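Local coordinates for bilirubin-inducible fluorescent protein UnaG (Anguilla japonica, PDB 4I3B) that binds unconjugated bilirubin inside its beta-barrel with high affinity and, once loaded and excited, fluoresces green, at residues R83-L97 and V100-E113. Numbering follows the deposited sequence.
Sequences RKGVKSVVNLVGEKL and VQKWDGKETTYVRE. With BLR (3-[5-[(Z)-(4-ethenyl-3-methyl-5-oxidanylidene-pyrrol-2-ylidene)methyl]-2-[[5-[(Z)-(3-ethenyl-4-methyl-5-oxidanylidene-pyrrol-2-ylidene)methyl]-3-(3-hydroxy-3-oxopropyl)-4-methyl-1H-pyrrol-2-yl]methyl]-4-methyl-1H-pyrrol-3-yl]propanoic acid), chain G.
Two consecutive antiparallel hairpins, linked by the shared strand 96-103, form this part of the UnaG barrel wall, where Arg83 folds across Trp103 to reach Gln101. Arg83 CD lies over one face of the indole, 3.4 Å from the centroid of the five-membered ring, a CH-pi contact. Its guanidinium stands almost upright on the six-membered ring, the planes 86° apart, with CZ above the centroid in a cation-pi contact. The bend at chi3 (-65°) carries the guanidinium across the six-membered ring and points its NH1/NH2 end at Gln101, whose OE1 receives both NH1 and NH2 of Arg83 at 2.9 Å. That oxygen lies in the guanidinium plane, yet both nitrogens sit above the amide plane. Tyr110 OH also donates to OE1, making three bonds on one buried oxygen, while Glu77 takes Gln101 NE2 and Asp81 pairs with Arg83 NE. An alanine in place of Gln101 would probably leave Arg83 NH1 and Tyr110 OH without this shared acceptor and the guanidinium freer to swing off the indole.

Backbone bonds run both ways between Lys87 and Lys102, Val89 and Val100, and Leu97 and Arg112. In the bilirubin pocket, Arg112 lays its guanidinium face over one of bilirubin's terminal lactam rings, BLR C1B lying 3.4 Å above the plane, and its NH2 donates to the propionate O2D at 3.0 Å. One water bridges Arg112 NH1 to Leu97 O and Tyr110 O, linking the ligand-binding side chain to both strands' carbonyls. Such meandering antiparallel strands enclosing an internal ligand characterise the fatty-acid-binding-protein barrel of the calycin superfamily.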
loop_
_atom_site.group_PDB
_atom_site.type_symbol
_atom_site.label_atom_id
_atom_site.label_comp_id
_atom_site.label_asym_id
_atom_site.label_seq_id
_atom_site.Cartn_x
_atom_site.Cartn_y
_atom_site.Cartn_z
ATOM N N ARG A 83 13.523 -2.182 -3.693
ATOM C CA ARG A 83 14.289 -2.303 -2.452
ATOM C C ARG A 83 14.586 -3.753 -2.134
ATOM O O ARG A 83 13.749 -4.633 -2.332
ATOM C CB ARG A 83 13.535 -1.716 -1.272
ATOM C CG ARG A 83 13.579 -0.192 -1.133
ATOM C CD ARG A 83 12.590 0.244 -0.090
ATOM N NE ARG A 83 11.228 -0.062 -0.514
ATOM C CZ ARG A 83 10.159 -0.116 0.267
ATOM N NH1 ARG A 83 10.270 0.050 1.592
ATOM N NH2 ARG A 83 8.976 -0.403 -0.272
ATOM N N LYS A 84 15.769 -3.985 -1.584
ATOM C CA LYS A 84 16.187 -5.313 -1.159
ATOM C C LYS A 84 16.091 -5.510 0.328
ATOM O O LYS A 84 16.318 -4.596 1.118
ATOM C CB LYS A 84 17.625 -5.565 -1.577
ATOM C CG LYS A 84 17.800 -5.523 -3.037
ATOM C CD LYS A 84 16.609 -6.136 -3.746
ATOM C CE LYS A 84 16.830 -6.064 -5.222
ATOM N NZ LYS A 84 18.187 -6.546 -5.560
ATOM N N GLY A 85 15.769 -6.731 0.710
ATOM C CA GLY A 85 15.748 -7.087 2.107
ATOM C C GLY A 85 14.583 -6.528 2.883
ATOM O O GLY A 85 14.694 -6.306 4.082
ATOM N N VAL A 86 13.466 -6.297 2.212
ATOM C CA VAL A 86 12.314 -5.716 2.885
ATOM C C VAL A 86 11.594 -6.747 3.738
ATOM O O VAL A 86 11.190 -7.816 3.239
ATOM C CB VAL A 86 11.337 -5.098 1.861
ATOM C CG1 VAL A 86 10.133 -4.537 2.576
ATOM C CG2 VAL A 86 12.051 -4.018 1.069
ATOM N N LYS A 87 11.392 -6.391 5.006
ATOM C CA LYS A 87 10.632 -7.197 5.939
ATOM C C LYS A 87 9.432 -6.363 6.314
ATOM O O LYS A 87 9.581 -5.214 6.719
ATOM C CB LYS A 87 11.461 -7.492 7.190
ATOM C CG LYS A 87 12.735 -8.271 6.901
ATOM C CD LYS A 87 12.433 -9.701 6.488
ATOM C CE LYS A 87 13.667 -10.576 6.561
ATOM N NZ LYS A 87 13.318 -12.001 6.373
ATOM N N SER A 88 8.254 -6.944 6.182
ATOM C CA SER A 88 6.994 -6.217 6.365
ATOM C C SER A 88 6.146 -6.843 7.474
ATOM O O SER A 88 6.222 -8.049 7.717
ATOM C CB SER A 88 6.210 -6.241 5.068
ATOM O OG SER A 88 6.993 -5.578 4.093
ATOM N N VAL A 89 5.320 -6.033 8.116
ATOM C CA VAL A 89 4.400 -6.560 9.108
ATOM C C VAL A 89 3.181 -5.655 9.150
ATOM O O VAL A 89 3.292 -4.431 8.970
ATOM C CB VAL A 89 5.060 -6.700 10.506
ATOM C CG1 VAL A 89 5.382 -5.331 11.118
ATOM C CG2 VAL A 89 4.193 -7.570 11.423
ATOM N N VAL A 90 2.021 -6.261 9.358
ATOM C CA VAL A 90 0.772 -5.534 9.370
ATOM C C VAL A 90 0.039 -5.802 10.680
ATOM O O VAL A 90 -0.027 -6.942 11.113
ATOM C CB VAL A 90 -0.116 -5.953 8.186
ATOM C CG1 VAL A 90 -1.298 -4.977 8.046
ATOM C CG2 VAL A 90 0.718 -5.988 6.878
ATOM N N ASN A 91 -0.510 -4.760 11.292
ATOM C CA ASN A 91 -1.269 -4.901 12.530
ATOM C C ASN A 91 -2.392 -3.885 12.554
ATOM O O ASN A 91 -2.321 -2.832 11.918
ATOM C CB ASN A 91 -0.417 -4.582 13.750
ATOM C CG ASN A 91 0.710 -5.530 13.957
ATOM O OD1 ASN A 91 0.552 -6.574 14.572
ATOM N ND2 ASN A 91 1.898 -5.146 13.489
ATOM N N LEU A 92 -3.413 -4.166 13.343
ATOM C CA LEU A 92 -4.454 -3.194 13.622
ATOM C C LEU A 92 -4.086 -2.266 14.798
ATOM O O LEU A 92 -3.478 -2.701 15.774
ATOM C CB LEU A 92 -5.750 -3.933 13.960
ATOM C CG LEU A 92 -6.352 -4.706 12.791
ATOM C CD1 LEU A 92 -7.249 -5.839 13.252
ATOM C CD2 LEU A 92 -7.122 -3.737 11.948
ATOM N N VAL A 93 -4.488 -0.997 14.691
ATOM C CA VAL A 93 -4.462 -0.031 15.790
ATOM C C VAL A 93 -5.865 0.582 15.762
ATOM O O VAL A 93 -6.183 1.378 14.868
ATOM C CB VAL A 93 -3.434 1.120 15.578
ATOM C CG1 VAL A 93 -3.360 2.034 16.822
ATOM C CG2 VAL A 93 -2.075 0.590 15.272
ATOM N N GLY A 94 -6.732 0.172 16.684
ATOM C CA GLY A 94 -8.111 0.594 16.601
ATOM C C GLY A 94 -8.728 0.084 15.318
ATOM O O GLY A 94 -8.605 -1.112 15.033
ATOM N N GLU A 95 -9.346 0.994 14.551
ATOM C CA GLU A 95 -9.941 0.724 13.234
ATOM C C GLU A 95 -8.969 0.873 12.054
ATOM O O GLU A 95 -9.363 0.715 10.900
ATOM C CB GLU A 95 -11.099 1.694 12.968
ATOM C CG GLU A 95 -12.240 1.598 13.959
ATOM C CD GLU A 95 -13.224 0.502 13.620
ATOM O OE1 GLU A 95 -13.606 0.370 12.425
ATOM O OE2 GLU A 95 -13.625 -0.223 14.560
ATOM N N LYS A 96 -7.729 1.229 12.333
ATOM C CA LYS A 96 -6.763 1.444 11.273
ATOM C C LYS A 96 -5.905 0.202 11.053
ATOM O O LYS A 96 -5.600 -0.541 11.998
ATOM C CB LYS A 96 -5.822 2.580 11.655
ATOM C CG LYS A 96 -6.468 3.915 12.013
ATOM C CD LYS A 96 -5.394 4.845 12.587
ATOM C CE LYS A 96 -5.910 6.213 13.001
ATOM N NZ LYS A 96 -4.787 7.037 13.584
ATOM N N LEU A 97 -5.483 0.007 9.806
ATOM C CA LEU A 97 -4.564 -1.067 9.457
ATOM C C LEU A 97 -3.240 -0.410 9.199
ATOM O O LEU A 97 -3.136 0.481 8.336
ATOM C CB LEU A 97 -5.040 -1.791 8.215
ATOM C CG LEU A 97 -4.334 -3.085 7.888
ATOM C CD1 LEU A 97 -4.727 -4.178 8.914
ATOM C CD2 LEU A 97 -4.685 -3.443 6.454
ATOM N N VAL A 100 4.097 -1.741 8.201
ATOM C CA VAL A 100 5.458 -1.209 8.368
ATOM C C VAL A 100 6.430 -2.073 7.592
ATOM O O VAL A 100 6.399 -3.306 7.688
ATOM C CB VAL A 100 5.883 -1.143 9.852
ATOM C CG1 VAL A 100 7.365 -0.679 9.994
ATOM C CG2 VAL A 100 4.932 -0.241 10.619
ATOM N N GLN A 101 7.283 -1.413 6.800
ATOM C CA GLN A 101 8.380 -2.056 6.092
ATOM C C GLN A 101 9.714 -1.616 6.677
ATOM O O GLN A 101 9.911 -0.413 6.924
ATOM C CB GLN A 101 8.342 -1.668 4.614
ATOM C CG GLN A 101 7.148 -2.222 3.851
ATOM C CD GLN A 101 7.032 -1.631 2.470
ATOM O OE1 GLN A 101 7.467 -0.502 2.242
ATOM N NE2 GLN A 101 6.440 -2.371 1.549
ATOM N N LYS A 102 10.611 -2.591 6.863
ATOM C CA LYS A 102 11.955 -2.336 7.357
ATOM C C LYS A 102 12.970 -2.902 6.387
ATOM O O LYS A 102 12.820 -4.028 5.917
ATOM C CB LYS A 102 12.156 -3.033 8.700
ATOM C CG LYS A 102 11.200 -2.530 9.772
ATOM C CD LYS A 102 11.320 -3.328 11.057
ATOM C CE LYS A 102 10.093 -3.128 11.940
ATOM N NZ LYS A 102 9.968 -4.160 13.034
ATOM N N TRP A 103 14.011 -2.128 6.073
ATOM C CA TRP A 103 15.011 -2.563 5.114
ATOM C C TRP A 103 16.209 -1.672 5.298
ATOM O O TRP A 103 16.061 -0.480 5.549
ATOM C CB TRP A 103 14.486 -2.467 3.661
ATOM C CG TRP A 103 14.549 -1.078 3.075
ATOM C CD1 TRP A 103 15.455 -0.612 2.175
ATOM C CD2 TRP A 103 13.688 0.028 3.378
ATOM N NE1 TRP A 103 15.220 0.721 1.899
ATOM C CE2 TRP A 103 14.155 1.138 2.643
ATOM C CE3 TRP A 103 12.588 0.197 4.214
ATOM C CZ2 TRP A 103 13.542 2.378 2.703
ATOM C CZ3 TRP A 103 11.986 1.432 4.283
ATOM C CH2 TRP A 103 12.450 2.507 3.505
ATOM N N ASP A 104 17.401 -2.253 5.246
ATOM C CA ASP A 104 18.633 -1.467 5.308
ATOM C C ASP A 104 18.658 -0.482 6.490
ATOM O O ASP A 104 19.163 0.629 6.371
ATOM C CB ASP A 104 18.816 -0.696 3.996
ATOM C CG ASP A 104 20.212 -0.102 3.841
ATOM O OD1 ASP A 104 21.195 -0.698 4.348
ATOM O OD2 ASP A 104 20.317 0.964 3.191
ATOM N N GLY A 105 18.096 -0.882 7.622
ATOM C CA GLY A 105 18.089 -0.024 8.802
ATOM C C GLY A 105 17.081 1.132 8.764
ATOM O O GLY A 105 17.035 1.967 9.678
ATOM N N LYS A 106 16.280 1.200 7.705
ATOM C CA LYS A 106 15.267 2.219 7.537
ATOM C C LYS A 106 13.863 1.625 7.787
ATOM O O LYS A 106 13.694 0.412 7.796
ATOM C CB LYS A 106 15.328 2.751 6.103
ATOM C CG LYS A 106 16.674 3.355 5.751
ATOM C CD LYS A 106 16.757 3.595 4.261
ATOM C CE LYS A 106 18.102 4.158 3.858
ATOM N NZ LYS A 106 18.261 4.243 2.377
ATOM N N GLU A 107 12.883 2.479 8.048
ATOM C CA GLU A 107 11.494 2.044 8.175
ATOM C C GLU A 107 10.601 3.026 7.438
ATOM O O GLU A 107 10.948 4.196 7.302
ATOM C CB GLU A 107 11.067 1.887 9.653
ATOM C CG GLU A 107 11.986 0.949 10.434
ATOM C CD GLU A 107 11.413 0.422 11.763
ATOM O OE1 GLU A 107 10.170 0.357 11.945
ATOM O OE2 GLU A 107 12.232 0.053 12.637
ATOM N N THR A 108 9.481 2.516 6.939
ATOM C CA THR A 108 8.442 3.348 6.358
ATOM C C THR A 108 7.085 2.759 6.767
ATOM O O THR A 108 6.969 1.557 6.997
ATOM C CB THR A 108 8.593 3.474 4.811
ATOM O OG1 THR A 108 7.661 4.446 4.349
ATOM C CG2 THR A 108 8.389 2.164 4.075
ATOM N N THR A 109 6.065 3.609 6.869
ATOM C CA THR A 109 4.774 3.198 7.378
ATOM C C THR A 109 3.629 3.621 6.449
ATOM O O THR A 109 3.651 4.718 5.874
ATOM C CB THR A 109 4.588 3.797 8.792
ATOM O OG1 THR A 109 5.716 3.433 9.599
ATOM C CG2 THR A 109 3.299 3.306 9.461
ATOM N N TYR A 110 2.641 2.756 6.339
ATOM C CA TYR A 110 1.391 3.042 5.634
ATOM C C TYR A 110 0.257 2.852 6.614
ATOM O O TYR A 110 0.133 1.787 7.203
ATOM C CB TYR A 110 1.184 2.080 4.472
ATOM C CG TYR A 110 2.354 1.875 3.583
ATOM C CD1 TYR A 110 3.445 1.106 4.001
ATOM C CD2 TYR A 110 2.396 2.442 2.306
ATOM C CE1 TYR A 110 4.531 0.918 3.178
ATOM C CE2 TYR A 110 3.478 2.246 1.485
ATOM C CZ TYR A 110 4.538 1.476 1.901
ATOM O OH TYR A 110 5.602 1.295 1.050
ATOM N N VAL A 111 -0.587 3.869 6.781
ATOM C CA VAL A 111 -1.756 3.790 7.667
ATOM C C VAL A 111 -2.974 3.841 6.757
ATOM O O VAL A 111 -3.130 4.781 5.966
ATOM C CB VAL A 111 -1.796 4.932 8.697
ATOM C CG1 VAL A 111 -3.041 4.859 9.541
ATOM C CG2 VAL A 111 -0.527 4.945 9.581
ATOM N N ARG A 112 -3.845 2.849 6.892
ATOM C CA ARG A 112 -5.020 2.687 6.059
ATOM C C ARG A 112 -6.286 2.703 6.909
ATOM O O ARG A 112 -6.389 2.032 7.928
ATOM C CB ARG A 112 -4.902 1.404 5.227
ATOM C CG ARG A 112 -3.821 1.538 4.158
ATOM C CD ARG A 112 -3.650 0.277 3.373
ATOM N NE ARG A 112 -2.706 0.440 2.278
ATOM C CZ ARG A 112 -1.455 -0.019 2.244
ATOM N NH1 ARG A 112 -0.900 -0.665 3.270
ATOM N NH2 ARG A 112 -0.738 0.193 1.156
ATOM N N GLU A 113 -7.267 3.465 6.433
ATOM C CA GLU A 113 -8.517 3.690 7.144
ATOM C C GLU A 113 -9.620 3.873 6.114
ATOM O O GLU A 113 -9.344 4.285 4.984
ATOM C CB GLU A 113 -8.425 4.986 7.964
ATOM C CG GLU A 113 -6.987 5.401 8.371
ATOM C CD GLU A 113 -6.906 6.757 9.078
ATOM O OE1 GLU A 113 -6.031 7.602 8.700
ATOM O OE2 GLU A 113 -7.725 6.980 10.014
HETATM C CHA BLR G . -0.222 -0.055 -4.289
HETATM N NA BLR G . -0.921 -1.395 -2.262
HETATM C C1A BLR G . -0.150 -1.264 -3.373
HETATM C C2A BLR G . 0.745 -2.320 -3.430
HETATM C C3A BLR G . 0.505 -3.100 -2.298
HETATM C C4A BLR G . -0.536 -2.508 -1.594
HETATM C CMA BLR G . 1.218 -4.362 -1.915
HETATM C CAA BLR G . 1.751 -2.568 -4.511
HETATM C CBA BLR G . 3.125 -2.193 -4.119
HETATM C CGA BLR G . 4.138 -2.469 -5.171
HETATM O O1A BLR G . 3.819 -2.511 -6.394
HETATM O O2A BLR G . 5.334 -2.698 -4.762
HETATM C CHB BLR G . -1.101 -3.043 -0.344
HETATM N NB BLR G . -3.225 -1.814 -0.245
HETATM C C1B BLR G . -2.299 -2.754 0.258
HETATM C C2B BLR G . -2.809 -3.283 1.459
HETATM C C3B BLR G . -3.962 -2.789 1.734
HETATM C C4B BLR G . -4.403 -1.754 0.711
HETATM C CMB BLR G . -2.061 -4.319 2.274
HETATM O OB BLR G . -5.356 -1.068 0.573
HETATM C CAB BLR G . -4.833 -3.105 2.893
HETATM C CBB BLR G . -6.049 -2.526 3.127
HETATM N NC BLR G . 3.489 1.268 -7.808
HETATM C C1C BLR G . 4.139 1.204 -9.199
HETATM C C2C BLR G . 5.563 1.467 -8.850
HETATM C C3C BLR G . 5.729 1.628 -7.582
HETATM C C4C BLR G . 4.550 1.517 -6.867
HETATM C CMC BLR G . 6.596 1.469 -9.926
HETATM O OC BLR G . 3.570 1.026 -10.240
HETATM C CAC BLR G . 7.010 1.856 -6.890
HETATM C CBC BLR G . 8.000 2.626 -7.404
HETATM C CHD BLR G . 4.348 1.620 -5.530
HETATM N ND BLR G . 1.955 0.767 -5.219
HETATM C C1D BLR G . 3.110 1.311 -4.796
HETATM C C2D BLR G . 2.956 1.567 -3.349
HETATM C C3D BLR G . 1.700 1.168 -2.971
HETATM C C4D BLR G . 1.014 0.610 -4.150
HETATM C CMD BLR G . 4.031 2.190 -2.520
HETATM C CAD BLR G . 1.154 1.233 -1.571
HETATM C CBD BLR G . 0.251 2.439 -1.408
HETATM C CGD BLR G . -1.121 2.145 -1.896
HETATM O O1D BLR G . -1.601 2.845 -2.805
HETATM O O2D BLR G . -1.818 1.237 -1.385
HETATM O O HOH W 1 17.761 -5.075 4.988
HETATM O O HOH W 2 8.452 -4.652 9.266
HETATM O O HOH W 3 -3.776 8.204 10.954
HETATM O O HOH W 4 -1.696 -0.138 6.017
#